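Tubulin-specific chaperone, putative (PDB 4B6M) probably binds alpha-tubulin and microtubule plus ends as tubulin-binding cofactor B, of which this chain is the CAP-Gly domain. Local coordinates at residues G17-S22 / E44-G49. Residues are numbered along the deposited sequence; the frame is centred on the assembly and turned at random.
Sequences GDRLGS and EPVGKG. With FMT (formic acid), chain C.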
loop_
_atom_site.group_PDB
_atom_site.type_symbol
_atom_site.label_atom_id
_atom_site.label_comp_id
_atom_site.label_asym_id
_atom_site.label_seq_id
_atom_site.Cartn_x
_atom_site.Cartn_y
_atom_site.Cartn_z
ATOM N N GLY A 17 -2.901 -12.792 0.209
ATOM C CA GLY A 17 -3.807 -13.028 -0.917
ATOM C C GLY A 17 -3.513 -12.371 -2.257
ATOM O O GLY A 17 -4.434 -12.206 -3.072
ATOM N N ASP A 18 -2.247 -12.009 -2.466
ATOM C CA ASP A 18 -1.730 -11.474 -3.729
ATOM C C ASP A 18 -2.555 -10.309 -4.238
ATOM O O ASP A 18 -3.143 -10.332 -5.331
ATOM C CB ASP A 18 -1.580 -12.586 -4.805
ATOM C CG ASP A 18 -0.508 -13.595 -4.445
ATOM O OD1 ASP A 18 0.536 -13.186 -3.902
ATOM O OD2 ASP A 18 -0.702 -14.799 -4.693
ATOM N N ARG A 19 -2.595 -9.277 -3.418
ATOM C CA ARG A 19 -3.379 -8.109 -3.741
ATOM C C ARG A 19 -2.538 -7.148 -4.565
ATOM O O ARG A 19 -1.441 -6.720 -4.178
ATOM C CB ARG A 19 -3.903 -7.472 -2.463
ATOM C CG ARG A 19 -4.830 -8.367 -1.657
ATOM C CD ARG A 19 -5.231 -7.729 -0.334
ATOM N NE ARG A 19 -4.083 -7.544 0.556
ATOM C CZ ARG A 19 -4.016 -6.575 1.468
ATOM N NH1 ARG A 19 -5.026 -5.707 1.586
ATOM N NH2 ARG A 19 -2.955 -6.479 2.262
ATOM N N LEU A 20 -3.046 -6.825 -5.750
ATOM C CA LEU A 20 -2.307 -6.029 -6.703
ATOM C C LEU A 20 -2.397 -4.524 -6.427
ATOM O O LEU A 20 -3.482 -4.016 -6.180
ATOM C CB LEU A 20 -2.920 -6.318 -8.068
ATOM C CG LEU A 20 -2.287 -5.650 -9.252
ATOM C CD1 LEU A 20 -0.811 -5.985 -9.306
ATOM C CD2 LEU A 20 -3.020 -6.188 -10.497
ATOM N N GLY A 21 -1.276 -3.805 -6.466
ATOM C CA GLY A 21 -1.369 -2.325 -6.300
ATOM C C GLY A 21 -0.125 -1.509 -6.606
ATOM O O GLY A 21 0.832 -2.006 -7.197
ATOM N N SER A 22 -0.155 -0.239 -6.207
ATOM C CA SER A 22 0.941 0.697 -6.436
ATOM C C SER A 22 1.380 1.257 -5.107
ATOM O O SER A 22 0.531 1.658 -4.300
ATOM C CB SER A 22 0.458 1.858 -7.310
ATOM O OG SER A 22 0.099 1.374 -8.602
ATOM N N GLU A 44 -8.071 -2.965 -6.724
ATOM C CA GLU A 44 -9.397 -3.428 -6.351
ATOM C C GLU A 44 -9.662 -3.009 -4.900
ATOM O O GLU A 44 -8.721 -2.712 -4.161
ATOM C CB GLU A 44 -9.471 -4.949 -6.529
ATOM C CG GLU A 44 -9.116 -5.304 -7.973
ATOM C CD GLU A 44 -9.508 -6.701 -8.450
ATOM O OE1 GLU A 44 -10.296 -7.384 -7.787
ATOM O OE2 GLU A 44 -9.042 -7.075 -9.549
ATOM N N PRO A 45 -10.930 -2.964 -4.500
ATOM C CA PRO A 45 -11.204 -2.427 -3.165
ATOM C C PRO A 45 -10.984 -3.460 -2.040
ATOM O O PRO A 45 -11.906 -3.840 -1.303
ATOM C CB PRO A 45 -12.652 -1.928 -3.278
ATOM C CG PRO A 45 -13.235 -2.764 -4.383
ATOM C CD PRO A 45 -12.123 -2.961 -5.361
ATOM N N VAL A 46 -9.711 -3.855 -1.908
ATOM C CA VAL A 46 -9.251 -4.880 -0.973
ATOM C C VAL A 46 -8.364 -4.301 0.140
ATOM O O VAL A 46 -7.752 -5.041 0.922
ATOM C CB VAL A 46 -8.530 -6.050 -1.710
ATOM C CG1 VAL A 46 -9.524 -6.844 -2.575
ATOM C CG2 VAL A 46 -7.296 -5.557 -2.484
ATOM N N GLY A 47 -8.253 -2.981 0.193
ATOM C CA GLY A 47 -7.456 -2.369 1.246
ATOM C C GLY A 47 -8.251 -2.286 2.536
ATOM O O GLY A 47 -9.439 -2.024 2.506
ATOM N N LYS A 48 -7.582 -2.455 3.676
ATOM C CA LYS A 48 -8.189 -2.216 4.969
ATOM C C LYS A 48 -8.634 -0.760 5.203
ATOM O O LYS A 48 -9.451 -0.507 6.077
ATOM C CB LYS A 48 -7.175 -2.571 6.070
ATOM C CG LYS A 48 -6.895 -4.056 6.165
ATOM C CD LYS A 48 -8.134 -4.763 6.679
ATOM C CE LYS A 48 -7.924 -6.258 6.726
ATOM N NZ LYS A 48 -7.011 -6.641 7.853
ATOM N N GLY A 49 -8.061 0.201 4.479
ATOM C CA GLY A 49 -8.332 1.608 4.749
ATOM C C GLY A 49 -8.394 2.481 3.521
ATOM O O GLY A 49 -8.760 2.039 2.432
HETATM C C FMT C . -3.951 -3.566 4.192
HETATM O O1 FMT C . -3.191 -4.535 4.366
HETATM O O2 FMT C . -4.796 -3.471 3.338
HETATM O O HOH W 1 -6.001 -5.070 -5.846
#
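Arg19 NH1 is shared by two acceptors, the backbone O of Val46 and O2 of a bound formic acid. This is a surface contact of the CAP-Gly domain, an SH3-like fold. It joins the start of strand 19-26 to the loop between strands 36-42 and 52-53. The bond from Arg19 NH1 to Val46 O is 2.9 Å long but bent, with 137° at the hydrogen. The donor sits above the carbonyl plane, 37° out of it, while the oxygen lies close to the guanidinium plane. The formic acid, probably from the crystallisation liquor, meets the guanidinium edge with both oxygens. Arg19 NH1 reaches its O2 at 2.8 Å. Arg19 NH2 reaches its O1 at 2.9 Å, and both bonds are nearly straight. Lys48 N also donates to O2, at 3.0 Å, so the small molecule bridges the two segments. Arg19 NH2 has a second acceptor in Arg15 O, which helps to fix the rotation of the guanidinium. The bend of the Arg19 chain at chi3 (-64°) carries NE away from Val46, and NH1 then reaches back to Val46 O. The CB, CG and CD methylenes of Arg19 lie along the CG2 methyl of Val46, with Arg19 CD 3.7 Å from Val46 CG2. Farther along, one water links the strand to the loop. The water donates to Leu20 O at 2.8 Å. The same water accepts from Glu44 N at 3.1 Å.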